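Local coordinates for surface protein SPB1 (Streptococcus agalactiae, PDB 4UZG) that probably serves as the repeating structural subunit of the group B streptococcus type 2b pilus, whose shaft is assembled with the help of sortases, at residues 169-174 with 273-278; 196-201 with 210-215; 236-241 with 254-259. All blocks are in the same frame, centred on the assembly; numbering follows the deposited sequence.

How the contacts relate
All three contacts lie in the C-terminal half of the chain, in its prealbumin-like domain. Contacts 1 and 3 are partly buried strand pairings from two different sheets: contact 3 is a regular antiparallel ladder, contact 1 a parallel one broken at Pro275. Both bury aliphatic groups on the face between the two sheets, where Val277 CG2 packs on Leu238 CD1 at 3.6 Å, and Gln254 NE2 probably hydrogen-bonds Thr276 O. Contact 2 is a surface contact, about 13 Å centre to centre from contact 3, to which the salt bridge Glu212–Lys241 ties it. It has a single backbone pair, a carboxylate stacked on Phe198 and an amide bond from Asn200 to a turn.

Contact 1. Residues 169-174 with 273-278; sequences GQITIK and VNPTVE
Val273 opens the pairing by donating its N-H to Gln170 O (3.1 Å, nearly straight at 177°) and accepting at its own O from Thr172 N. A water lies within hydrogen-bonding reach of Val273 O, Gln170 OE1 and Thr172 OG1, shared among more acceptors than it has protons for, while NE2 of that glutamine is held by Thr229 OG1. On the opposite face, Val273 CG2 lies beside Ile171 CG1, the two side chains pointing the same way. Asn274 then leaves the regular ladder. Its CA-H leans on Thr172 O (3.2 Å), its OD1 flanks Thr172 CB, and its ND2 turns to Thr266 OG1 and Asp264 O. At Pro275 there is no N-H to offer Thr172 O, and the ring CD sits against that oxygen instead, also at 3.2 Å; Pro275 CG packs on Ile171 CG2 (3.7 Å), its ring crossing the isoleucine at about a right angle. This interrupts a parallel pairing between the first and last strands of a prealbumin-like domain, in which 169-177 runs between 225-231 and the edge strand 273-279. Beyond the ring, Pro275 O recovers the pattern by accepting from Lys174 N (3.0 Å). Thr276 lies alongside Lys174: a bend at chi3 (65°) places CE 3.8 Å from Thr276 OG1. Val277 N donates to Lys174 O at 2.8 Å, and Val277 CG2 meets Ile173 CG2 at 4.0 Å, on the face where Pro275 and Val273 also touch Val256 of strand 254-258.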
ATOM      1  N   GLY A 169      -5.058  -7.183   0.748  1.00  6.14           N
ATOM      2  CA  GLY A 169      -6.089  -8.190   0.860  1.00  6.02           C
ATOM      3  C   GLY A 169      -5.837  -9.203   1.962  1.00  5.78           C
ATOM      4  O   GLY A 169      -4.761  -9.260   2.564  1.00  6.04           O
ATOM      5  N   GLN A 170      -6.867  -9.991   2.212  1.00  6.01           N
ATOM      6  CA  GLN A 170      -6.846 -10.999   3.259  1.00  6.49           C
ATOM      7  C   GLN A 170      -7.531 -12.276   2.788  1.00  6.09           C
ATOM      8  O   GLN A 170      -8.592 -12.202   2.148  1.00  7.19           O
ATOM      9  CB  GLN A 170      -7.568 -10.468   4.481  1.00  7.12           C
ATOM     10  CG  GLN A 170      -7.701 -11.442   5.647  1.00  7.27           C
ATOM     11  CD  GLN A 170      -8.418 -10.789   6.769  1.00  8.14           C
ATOM     12  OE1 GLN A 170      -9.663 -10.814   6.828  1.00 11.17           O
ATOM     13  NE2 GLN A 170      -7.675 -10.164   7.643  1.00  7.00           N
ATOM     14  N   ILE A 171      -6.919 -13.412   3.115  1.00  5.92           N
ATOM     15  CA  ILE A 171      -7.499 -14.718   2.846  1.00  6.65           C
ATOM     16  C   ILE A 171      -7.806 -15.377   4.192  1.00  6.55           C
ATOM     17  O   ILE A 171      -6.906 -15.582   5.013  1.00  7.56           O
ATOM     18  CB  ILE A 171      -6.536 -15.609   2.045  1.00  6.97           C
ATOM     19  CG1 ILE A 171      -6.162 -14.958   0.704  1.00  7.40           C
ATOM     20  CG2 ILE A 171      -7.145 -16.995   1.830  1.00  7.79           C
ATOM     21  CD1 ILE A 171      -5.082 -15.702  -0.080  1.00  8.57           C
ATOM     22  N   THR A 172      -9.071 -15.713   4.408  1.00  6.78           N
ATOM     23  CA  THR A 172      -9.514 -16.456   5.580  1.00  7.43           C
ATOM     24  C   THR A 172      -9.881 -17.864   5.114  1.00  7.37           C
ATOM     25  O   THR A 172     -10.848 -18.044   4.368  1.00  8.92           O
ATOM     26  CB  THR A 172     -10.705 -15.779   6.250  1.00  8.81           C
ATOM     27  OG1 THR A 172     -10.330 -14.450   6.634  1.00  9.19           O
ATOM     28  CG2 THR A 172     -11.167 -16.548   7.486  1.00 10.80           C
ATOM     29  N   ILE A 173      -9.071 -18.846   5.503  1.00  7.24           N
ATOM     30  CA  ILE A 173      -9.252 -20.234   5.109  1.00  8.02           C
ATOM     31  C   ILE A 173     -10.077 -20.947   6.159  1.00  8.06           C
ATOM     32  O   ILE A 173      -9.749 -20.883   7.338  1.00  8.65           O
ATOM     33  CB  ILE A 173      -7.889 -20.946   4.994  1.00  8.81           C
ATOM     34  CG1 ILE A 173      -6.932 -20.227   4.047  1.00 10.37           C
ATOM     35  CG2 ILE A 173      -8.082 -22.396   4.550  1.00 10.91           C
ATOM     36  CD1 ILE A 173      -5.448 -20.642   4.232  1.00 14.94           C
ATOM     37  N   LYS A 174     -11.133 -21.635   5.735  1.00  8.52           N
ATOM     38  CA  LYS A 174     -11.896 -22.498   6.626  1.00 10.10           C
ATOM     39  C   LYS A 174     -11.742 -23.929   6.177  1.00  9.70           C
ATOM     40  O   LYS A 174     -12.038 -24.276   5.046  1.00 10.57           O
ATOM     41  CB  LYS A 174     -13.377 -22.159   6.665  1.00 12.79           C
ATOM     42  CG  LYS A 174     -14.134 -23.053   7.679  1.00 16.50           C
ATOM     43  CD  LYS A 174     -15.573 -22.617   7.937  1.00 20.72           C
ATOM     44  CE  LYS A 174     -16.439 -22.761   6.699  1.00 24.25           C
ATOM     45  NZ  LYS A 174     -17.803 -22.164   6.865  1.00 26.21           N
ATOM     46  N   VAL A 273     -11.489 -12.450   1.225  1.00  7.37           N
ATOM     47  CA  VAL A 273     -12.007 -13.689   0.664  1.00  7.28           C
ATOM     48  C   VAL A 273     -11.952 -14.808   1.709  1.00  7.45           C
ATOM     49  O   VAL A 273     -11.162 -14.785   2.659  1.00  7.97           O
ATOM     50  CB  VAL A 273     -11.289 -14.094  -0.657  1.00  7.78           C
ATOM     51  CG1 VAL A 273     -11.408 -13.007  -1.697  1.00  9.07           C
ATOM     52  CG2 VAL A 273      -9.848 -14.450  -0.449  1.00  7.94           C
ATOM     53  N   ASN A 274     -12.824 -15.794   1.503  1.00  7.86           N
ATOM     54  CA  ASN A 274     -13.101 -16.820   2.492  1.00  8.51           C
ATOM     55  C   ASN A 274     -13.210 -18.203   1.867  1.00  8.74           C
ATOM     56  O   ASN A 274     -14.272 -18.826   1.915  1.00 10.53           O
ATOM     57  CB  ASN A 274     -14.422 -16.513   3.191  1.00 11.25           C
ATOM     58  CG  ASN A 274     -14.431 -15.166   3.851  1.00 13.42           C
ATOM     59  OD1 ASN A 274     -14.097 -15.030   5.038  1.00 15.53           O
ATOM     60  ND2 ASN A 274     -14.817 -14.143   3.090  1.00 14.67           N
ATOM     61  N   PRO A 275     -12.115 -18.733   1.307  1.00  8.04           N
ATOM     62  CA  PRO A 275     -12.173 -20.085   0.750  1.00  8.83           C
ATOM     63  C   PRO A 275     -12.435 -21.152   1.820  1.00  8.71           C
ATOM     64  O   PRO A 275     -11.915 -21.057   2.938  1.00  9.35           O
ATOM     65  CB  PRO A 275     -10.765 -20.260   0.159  1.00  9.39           C
ATOM     66  CG  PRO A 275      -9.901 -19.350   0.973  1.00  8.36           C
ATOM     67  CD  PRO A 275     -10.775 -18.144   1.174  1.00  8.36           C
ATOM     68  N   THR A 276     -13.209 -22.170   1.447  1.00  8.93           N
ATOM     69  CA  THR A 276     -13.416 -23.360   2.260  1.00  8.64           C
ATOM     70  C   THR A 276     -12.679 -24.509   1.593  1.00  7.65           C
ATOM     71  O   THR A 276     -12.828 -24.727   0.390  1.00  8.81           O
ATOM     72  CB  THR A 276     -14.923 -23.687   2.357  1.00 11.01           C
ATOM     73  OG1 THR A 276     -15.592 -22.632   3.048  1.00 13.98           O
ATOM     74  CG2 THR A 276     -15.165 -24.967   3.105  1.00 12.22           C
ATOM     75  N   VAL A 277     -11.896 -25.241   2.379  1.00  7.90           N
ATOM     76  CA  VAL A 277     -11.173 -26.406   1.897  1.00  7.78           C
ATOM     77  C   VAL A 277     -11.765 -27.636   2.561  1.00  8.26           C
ATOM     78  O   VAL A 277     -11.856 -27.712   3.802  1.00  8.21           O
ATOM     79  CB  VAL A 277      -9.671 -26.311   2.210  1.00  8.19           C
ATOM     80  CG1 VAL A 277      -8.927 -27.548   1.687  1.00  9.16           C
ATOM     81  CG2 VAL A 277      -9.066 -25.024   1.633  1.00  9.39           C
ATOM     82  N   GLU A 278     -12.189 -28.598   1.749  1.00  8.80           N
ATOM     83  CA  GLU A 278     -12.787 -29.834   2.236  1.00  9.53           C
ATOM     84  C   GLU A 278     -11.744 -30.921   2.355  1.00 10.67           C
ATOM     85  O   GLU A 278     -10.862 -31.089   1.520  1.00 13.76           O
ATOM     86  CB  GLU A 278     -13.911 -30.288   1.313  1.00 13.09           C
ATOM     87  CG  GLU A 278     -15.044 -29.289   1.233  1.00 17.65           C
ATOM     88  CD  GLU A 278     -16.287 -29.854   0.579  1.00 24.86           C
ATOM     89  OE1 GLU A 278     -16.265 -31.034   0.171  1.00 26.52           O
ATOM     90  OE2 GLU A 278     -17.292 -29.115   0.483  1.00 29.04           O
TER
HETATM   91  O   HOH W   1     -10.897 -12.586   4.683  1.00  8.68           O

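Contact 2. Residues 196-201 with 210-215; sequences GQFLNF and GTEANA
Glu212 lies flat over the ring of Phe198, with its carboxylate plane only 11° from that of the aromatic. Its CB stands over the ring centre, 3.7 Å from the centroid, as a CH-pi contact, and the chain then runs on across the same face until Glu212 OE1 is 3.8 Å from Phe198 CZ. CG is anti to the backbone N (chi1 -173°), and the extended chain beyond it lays the carboxylate over the ring. At the ring edge, close to its plane, is Gly210 O. This oxygen accepts from Phe198 N (2.9 Å) and Gly210 N donates back to Phe198 O, an antiparallel hydrogen-bonded pair at the end of the small hairpin 198-200/208-210. Asn206 and Val207 in the connection, with Glu208 at the start of the second strand, belong to a calcium site. Phe198 O takes a second bond, from a water that also donates to Thr211 O. Past the pair the chain folds into a type I turn, Glu212 to Ala215, led by an ST motif in which Thr211 OG1 accepts from Asn214 N. Asn200 ND2 donates to Asn214 O at 2.7 Å in a bent bond, 26° out of its own amide plane. Separately, Ala215 CB packs on Phe198 CB (3.8 Å). Because Glu212 OE2 is salt-bridged to Lys241 NZ, the lysine would be expected to offset the cost of holding a negative charge against an aromatic face.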
ATOM      1  N   GLY A 196       5.311 -20.048  -8.631  1.00  6.78           N
ATOM      2  CA  GLY A 196       6.069 -21.188  -8.149  1.00  7.65           C
ATOM      3  C   GLY A 196       6.626 -21.071  -6.747  1.00  6.24           C
ATOM      4  O   GLY A 196       7.363 -21.963  -6.324  1.00  7.37           O
ATOM      5  N   GLN A 197       6.295 -20.006  -6.028  1.00  5.70           N
ATOM      6  CA  GLN A 197       6.950 -19.694  -4.770  1.00  5.75           C
ATOM      7  C   GLN A 197       6.000 -19.800  -3.600  1.00  5.11           C
ATOM      8  O   GLN A 197       4.776 -19.765  -3.771  1.00  5.84           O
ATOM      9  CB  GLN A 197       7.550 -18.292  -4.812  1.00  5.57           C
ATOM     10  CG  GLN A 197       8.596 -18.104  -5.899  1.00  6.39           C
ATOM     11  CD  GLN A 197       8.726 -16.670  -6.309  1.00  6.62           C
ATOM     12  OE1 GLN A 197       7.748 -16.011  -6.665  1.00  6.64           O
ATOM     13  NE2 GLN A 197       9.940 -16.155  -6.217  1.00  9.85           N
ATOM     14  N   PHE A 198       6.583 -19.881  -2.411  1.00  5.29           N
ATOM     15  CA  PHE A 198       5.853 -20.132  -1.181  1.00  5.13           C
ATOM     16  C   PHE A 198       6.040 -18.980  -0.207  1.00  4.95           C
ATOM     17  O   PHE A 198       7.126 -18.409  -0.066  1.00  5.35           O
ATOM     18  CB  PHE A 198       6.312 -21.436  -0.524  1.00  6.14           C
ATOM     19  CG  PHE A 198       6.032 -22.621  -1.381  1.00  7.47           C
ATOM     20  CD1 PHE A 198       6.868 -22.938  -2.445  1.00  8.14           C
ATOM     21  CD2 PHE A 198       4.883 -23.378  -1.190  1.00 10.95           C
ATOM     22  CE1 PHE A 198       6.581 -24.010  -3.288  1.00 11.03           C
ATOM     23  CE2 PHE A 198       4.594 -24.468  -2.032  1.00 13.31           C
ATOM     24  CZ  PHE A 198       5.448 -24.768  -3.079  1.00 13.03           C
ATOM     25  N   LEU A 199       4.964 -18.631   0.489  1.00  5.22           N
ATOM     26  CA  LEU A 199       4.948 -17.502   1.407  1.00  4.68           C
ATOM     27  C   LEU A 199       5.765 -17.748   2.654  1.00  4.89           C
ATOM     28  O   LEU A 199       5.528 -18.725   3.393  1.00  5.40           O
ATOM     29  CB  LEU A 199       3.504 -17.225   1.828  1.00  5.17           C
ATOM     30  CG  LEU A 199       3.295 -16.168   2.916  1.00  5.65           C
ATOM     31  CD1 LEU A 199       3.759 -14.801   2.429  1.00  6.32           C
ATOM     32  CD2 LEU A 199       1.827 -16.144   3.336  1.00  6.50           C
ATOM     33  N   ASN A 200       6.702 -16.845   2.918  1.00  5.22           N
ATOM     34  CA  ASN A 200       7.363 -16.728   4.206  1.00  5.68           C
ATOM     35  C   ASN A 200       6.929 -15.380   4.779  1.00  5.59           C
ATOM     36  O   ASN A 200       7.249 -14.325   4.208  1.00  6.20           O
ATOM     37  CB  ASN A 200       8.877 -16.792   4.091  1.00  7.83           C
ATOM     38  CG  ASN A 200       9.549 -16.576   5.452  1.00  8.99           C
ATOM     39  OD1 ASN A 200       9.282 -15.632   6.166  1.00  9.42           O
ATOM     40  ND2 ASN A 200      10.347 -17.530   5.859  1.00 13.44           N
ATOM     41  N   PHE A 201       6.188 -15.423   5.871  1.00  5.63           N
ATOM     42  CA  PHE A 201       5.662 -14.228   6.518  1.00  6.05           C
ATOM     43  C   PHE A 201       6.197 -14.169   7.958  1.00  6.32           C
ATOM     44  O   PHE A 201       5.574 -13.605   8.866  1.00  7.44           O
ATOM     45  CB  PHE A 201       4.127 -14.210   6.486  1.00  6.38           C
ATOM     46  CG  PHE A 201       3.468 -12.834   6.396  1.00  5.49           C
ATOM     47  CD1 PHE A 201       4.152 -11.648   6.659  1.00  5.78           C
ATOM     48  CD2 PHE A 201       2.126 -12.760   6.067  1.00  6.48           C
ATOM     49  CE1 PHE A 201       3.480 -10.436   6.611  1.00  6.34           C
ATOM     50  CE2 PHE A 201       1.462 -11.551   6.007  1.00  7.16           C
ATOM     51  CZ  PHE A 201       2.143 -10.390   6.270  1.00  6.59           C
ATOM     52  N   GLY A 210       9.487 -17.555  -1.673  1.00  5.74           N
ATOM     53  CA  GLY A 210      10.696 -18.333  -1.874  1.00  6.51           C
ATOM     54  C   GLY A 210      10.459 -19.818  -1.820  1.00  5.90           C
ATOM     55  O   GLY A 210       9.448 -20.314  -2.325  1.00  6.01           O
ATOM     56  N   THR A 211      11.413 -20.545  -1.272  1.00  5.86           N
ATOM     57  CA  THR A 211      11.353 -22.003  -1.304  1.00  6.56           C
ATOM     58  C   THR A 211      10.256 -22.533  -0.379  1.00  6.90           C
ATOM     59  O   THR A 211       9.830 -21.896   0.587  1.00  7.20           O
ATOM     60  CB  THR A 211      12.670 -22.636  -0.871  1.00  7.94           C
ATOM     61  OG1 THR A 211      12.842 -22.366   0.530  1.00  9.49           O
ATOM     62  CG2 THR A 211      13.860 -22.141  -1.690  1.00  8.26           C
ATOM     63  N   GLU A 212       9.803 -23.747  -0.680  1.00  7.96           N
ATOM     64  CA  GLU A 212       8.836 -24.407   0.173  1.00  9.08           C
ATOM     65  C   GLU A 212       9.432 -24.664   1.563  1.00  9.43           C
ATOM     66  O   GLU A 212       8.757 -24.543   2.569  1.00 10.13           O
ATOM     67  CB  GLU A 212       8.351 -25.694  -0.490  1.00 11.18           C
ATOM     68  CG  GLU A 212       7.212 -26.336   0.286  1.00 14.59           C
ATOM     69  CD  GLU A 212       6.586 -27.511  -0.417  1.00 17.78           C
ATOM     70  OE1 GLU A 212       7.031 -27.883  -1.526  1.00 19.17           O
ATOM     71  OE2 GLU A 212       5.634 -28.075   0.152  1.00 21.36           O
ATOM     72  N   ALA A 213      10.710 -25.018   1.624  1.00 10.79           N
ATOM     73  CA  ALA A 213      11.320 -25.332   2.899  1.00 11.97           C
ATOM     74  C   ALA A 213      11.328 -24.102   3.820  1.00 11.49           C
ATOM     75  O   ALA A 213      11.295 -24.239   5.053  1.00 13.49           O
ATOM     76  CB  ALA A 213      12.735 -25.874   2.692  1.00 14.83           C
ATOM     77  N   ASN A 214      11.366 -22.913   3.231  1.00  9.89           N
ATOM     78  CA  ASN A 214      11.365 -21.675   3.998  1.00 10.43           C
ATOM     79  C   ASN A 214       9.981 -21.089   4.265  1.00  8.45           C
ATOM     80  O   ASN A 214       9.859 -20.042   4.865  1.00 10.23           O
ATOM     81  CB  ASN A 214      12.216 -20.649   3.259  1.00 11.76           C
ATOM     82  CG  ASN A 214      13.731 -20.966   3.305  1.00 17.99           C
ATOM     83  OD1 ASN A 214      14.199 -21.717   4.191  1.00 21.75           O
ATOM     84  ND2 ASN A 214      14.488 -20.421   2.350  1.00 19.49           N
ATOM     85  N   ALA A 215       8.935 -21.780   3.852  1.00  8.01           N
ATOM     86  CA  ALA A 215       7.584 -21.270   3.973  1.00  7.87           C
ATOM     87  C   ALA A 215       7.093 -21.241   5.419  1.00  7.18           C
ATOM     88  O   ALA A 215       7.438 -22.087   6.238  1.00  9.78           O
ATOM     89  CB  ALA A 215       6.637 -22.096   3.156  1.00  9.59           C
TER
HETATM   90  O   HOH W   2       9.462 -19.202   1.356  1.00  6.53           O

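Contact 3. Residues 236-241 with 254-259; sequences YYLVEK and QKVILG
Tyr236 and Val256 form one of two hydrogen-bonded pairs that fix strand 254-258 as the antiparallel edge strand beside 234-240, in the four-stranded sheet of the prealbumin-like domain. In that pair Val256 N donates to Tyr236 O at 2.8 Å and Tyr236 N to Val256 O; Leu238 and Gln254 exchange the equivalent two bonds, the straighter being Leu238 N to Gln254 O (2.8 Å, 173°). Tyr237 and Lys255 make the non-hydrogen-bonded pair between them. Among side chains, the phenol OH of Tyr236 hydrogen-bonds Lys232 O, and Glu240 OE1 accepts from Leu250 N. Glu240 also touches Lys175 near Asn279, consistent with a Lys-Asn isopeptide site with an acidic neighbour, as in related pilins. Apolar contacts fill the face that looks toward strands 169-177 and 273-279. Leu238 crosses Val256 obliquely, with its CG and CD1 each 3.6 Å from Val256 CG2, and it also touches Ile173. Farther along, Tyr236 CE2 touches Leu258 CD2 at 4.1 Å. On the other face, aromatic and aliphatic groups run together: Tyr237 and Lys255 point the same way, Lys255 CB lying 3.7 Å from Tyr237 CE2 and Lys255 CD 3.9 Å from Tyr237 OH.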
ATOM      1  N   TYR A 236      -3.619 -17.279  -5.823  1.00  5.68           N
ATOM      2  CA  TYR A 236      -2.826 -18.015  -4.864  1.00  5.45           C
ATOM      3  C   TYR A 236      -3.335 -19.441  -4.785  1.00  5.60           C
ATOM      4  O   TYR A 236      -4.427 -19.754  -5.266  1.00  6.45           O
ATOM      5  CB  TYR A 236      -2.903 -17.320  -3.491  1.00  5.69           C
ATOM      6  CG  TYR A 236      -2.357 -15.914  -3.522  1.00  5.75           C
ATOM      7  CD1 TYR A 236      -1.002 -15.686  -3.364  1.00  6.29           C
ATOM      8  CD2 TYR A 236      -3.173 -14.814  -3.765  1.00  5.77           C
ATOM      9  CE1 TYR A 236      -0.466 -14.393  -3.424  1.00  6.37           C
ATOM     10  CE2 TYR A 236      -2.659 -13.536  -3.835  1.00  6.29           C
ATOM     11  CZ  TYR A 236      -1.300 -13.313  -3.644  1.00  6.44           C
ATOM     12  OH  TYR A 236      -0.741 -12.049  -3.700  1.00  7.07           O
ATOM     13  N   TYR A 237      -2.548 -20.299  -4.149  1.00  5.55           N
ATOM     14  CA  TYR A 237      -2.880 -21.715  -4.060  1.00  5.78           C
ATOM     15  C   TYR A 237      -2.636 -22.210  -2.650  1.00  5.67           C
ATOM     16  O   TYR A 237      -1.548 -22.046  -2.093  1.00  6.68           O
ATOM     17  CB  TYR A 237      -2.034 -22.525  -5.061  1.00  6.67           C
ATOM     18  CG  TYR A 237      -2.351 -22.146  -6.493  1.00  6.74           C
ATOM     19  CD1 TYR A 237      -1.683 -21.103  -7.123  1.00  6.96           C
ATOM     20  CD2 TYR A 237      -3.366 -22.789  -7.187  1.00  7.69           C
ATOM     21  CE1 TYR A 237      -2.004 -20.716  -8.417  1.00  8.13           C
ATOM     22  CE2 TYR A 237      -3.701 -22.401  -8.493  1.00  8.86           C
ATOM     23  CZ  TYR A 237      -3.005 -21.368  -9.098  1.00  8.70           C
ATOM     24  OH  TYR A 237      -3.354 -20.999 -10.380  1.00 10.51           O
ATOM     25  N   LEU A 238      -3.664 -22.830  -2.081  1.00  5.92           N
ATOM     26  CA  LEU A 238      -3.598 -23.379  -0.733  1.00  6.24           C
ATOM     27  C   LEU A 238      -3.063 -24.795  -0.815  1.00  6.42           C
ATOM     28  O   LEU A 238      -3.693 -25.648  -1.438  1.00  8.36           O
ATOM     29  CB  LEU A 238      -4.983 -23.405  -0.107  1.00  6.86           C
ATOM     30  CG  LEU A 238      -5.758 -22.072  -0.121  1.00  9.75           C
ATOM     31  CD1 LEU A 238      -7.152 -22.241   0.457  1.00 10.46           C
ATOM     32  CD2 LEU A 238      -5.034 -20.978   0.571  1.00 12.62           C
ATOM     33  N   VAL A 239      -1.925 -25.045  -0.191  1.00  6.14           N
ATOM     34  CA  VAL A 239      -1.259 -26.337  -0.249  1.00  6.98           C
ATOM     35  C   VAL A 239      -1.301 -26.973   1.147  1.00  6.58           C
ATOM     36  O   VAL A 239      -0.703 -26.459   2.090  1.00  6.76           O
ATOM     37  CB  VAL A 239       0.188 -26.184  -0.718  1.00  8.27           C
ATOM     38  CG1 VAL A 239       0.918 -27.512  -0.724  1.00 10.04           C
ATOM     39  CG2 VAL A 239       0.253 -25.535  -2.102  1.00 10.06           C
ATOM     40  N   GLU A 240      -1.998 -28.095   1.274  1.00  7.02           N
ATOM     41  CA  GLU A 240      -2.056 -28.793   2.537  1.00  7.10           C
ATOM     42  C   GLU A 240      -0.784 -29.595   2.728  1.00  7.63           C
ATOM     43  O   GLU A 240      -0.418 -30.426   1.893  1.00  9.89           O
ATOM     44  CB  GLU A 240      -3.266 -29.703   2.591  1.00  7.99           C
ATOM     45  CG  GLU A 240      -3.510 -30.244   3.966  1.00  8.54           C
ATOM     46  CD  GLU A 240      -4.773 -31.083   4.046  1.00  9.68           C
ATOM     47  OE1 GLU A 240      -4.812 -32.194   3.487  1.00 11.14           O
ATOM     48  OE2 GLU A 240      -5.726 -30.625   4.718  1.00 10.41           O
ATOM     49  N   LYS A 241      -0.115 -29.338   3.847  1.00  7.74           N
ATOM     50  CA  LYS A 241       1.079 -30.055   4.245  1.00  8.78           C
ATOM     51  C   LYS A 241       0.786 -31.174   5.240  1.00  8.73           C
ATOM     52  O   LYS A 241       1.520 -32.162   5.270  1.00 10.67           O
ATOM     53  CB  LYS A 241       2.097 -29.099   4.839  1.00 10.82           C
ATOM     54  CG  LYS A 241       2.614 -28.068   3.860  1.00 16.40           C
ATOM     55  CD  LYS A 241       3.184 -28.684   2.576  1.00 19.80           C
ATOM     56  CE  LYS A 241       4.417 -29.543   2.797  1.00 22.62           C
ATOM     57  NZ  LYS A 241       5.624 -28.789   3.245  1.00 24.88           N
ATOM     58  N   GLN A 254      -5.614 -25.829  -3.776  1.00  9.34           N
ATOM     59  CA  GLN A 254      -6.863 -25.139  -4.062  1.00  9.10           C
ATOM     60  C   GLN A 254      -6.584 -23.696  -4.455  1.00  7.08           C
ATOM     61  O   GLN A 254      -5.991 -22.939  -3.694  1.00  7.18           O
ATOM     62  CB  GLN A 254      -7.797 -25.185  -2.870  1.00  9.48           C
ATOM     63  CG  GLN A 254      -9.128 -24.545  -3.153  1.00 10.52           C
ATOM     64  CD  GLN A 254     -10.167 -24.872  -2.097  1.00 11.17           C
ATOM     65  OE1 GLN A 254     -10.223 -25.994  -1.614  1.00 12.88           O
ATOM     66  NE2 GLN A 254     -10.964 -23.885  -1.714  1.00 11.10           N
ATOM     67  N   LYS A 255      -7.042 -23.307  -5.641  1.00  7.48           N
ATOM     68  CA  LYS A 255      -6.882 -21.943  -6.124  1.00  7.21           C
ATOM     69  C   LYS A 255      -7.772 -20.969  -5.358  1.00  7.46           C
ATOM     70  O   LYS A 255      -8.946 -21.263  -5.111  1.00  8.91           O
ATOM     71  CB  LYS A 255      -7.243 -21.909  -7.604  1.00  8.29           C
ATOM     72  CG  LYS A 255      -6.991 -20.549  -8.244  1.00 10.55           C
ATOM     73  CD  LYS A 255      -7.134 -20.583  -9.763  1.00 15.04           C
ATOM     74  CE  LYS A 255      -8.519 -20.843 -10.216  1.00 19.81           C
ATOM     75  NZ  LYS A 255      -8.507 -20.870 -11.718  1.00 21.89           N
ATOM     76  N   VAL A 256      -7.221 -19.809  -5.018  1.00  6.93           N
ATOM     77  CA  VAL A 256      -7.955 -18.735  -4.357  1.00  7.75           C
ATOM     78  C   VAL A 256      -7.551 -17.418  -5.022  1.00  7.91           C
ATOM     79  O   VAL A 256      -6.377 -17.055  -5.030  1.00  8.58           O
ATOM     80  CB  VAL A 256      -7.605 -18.648  -2.871  1.00  9.56           C
ATOM     81  CG1 VAL A 256      -8.384 -17.504  -2.220  1.00 10.96           C
ATOM     82  CG2 VAL A 256      -7.819 -19.933  -2.159  1.00 12.88           C
ATOM     83  N   ILE A 257      -8.531 -16.700  -5.562  1.00  8.59           N
ATOM     84  CA  ILE A 257      -8.295 -15.406  -6.171  1.00  9.76           C
ATOM     85  C   ILE A 257      -8.619 -14.296  -5.179  1.00  8.77           C
ATOM     86  O   ILE A 257      -9.663 -14.282  -4.529  1.00  9.99           O
ATOM     87  CB  ILE A 257      -9.106 -15.253  -7.460  1.00 11.63           C
ATOM     88  CG1 ILE A 257      -8.577 -16.255  -8.498  1.00 14.22           C
ATOM     89  CG2 ILE A 257      -9.014 -13.821  -7.985  1.00 11.97           C
ATOM     90  CD1 ILE A 257      -9.399 -16.349  -9.732  1.00 17.20           C
ATOM     91  N   LEU A 258      -7.699 -13.346  -5.111  1.00  8.00           N
ATOM     92  CA  LEU A 258      -7.840 -12.178  -4.309  1.00  9.73           C
ATOM     93  C   LEU A 258      -7.891 -10.997  -5.297  1.00 10.08           C
ATOM     94  O   LEU A 258      -7.046 -10.866  -6.187  1.00  9.32           O
ATOM     95  CB  LEU A 258      -6.608 -12.182  -3.419  1.00 13.78           C
ATOM     96  CG  LEU A 258      -6.572 -11.229  -2.260  1.00 12.50           C
ATOM     97  CD1 LEU A 258      -7.789 -11.290  -1.316  1.00  7.87           C
ATOM     98  CD2 LEU A 258      -5.299 -11.460  -1.474  1.00 10.23           C
ATOM     99  N   GLY A 259      -8.899 -10.148  -5.150  1.00 12.06           N
ATOM    100  CA  GLY A 259      -9.111  -9.052  -6.084  1.00 13.85           C
ATOM    101  C   GLY A 259     -10.053  -9.425  -7.217  1.00 13.47           C
ATOM    102  O   GLY A 259     -10.941 -10.256  -7.042  1.00 12.76           O
TER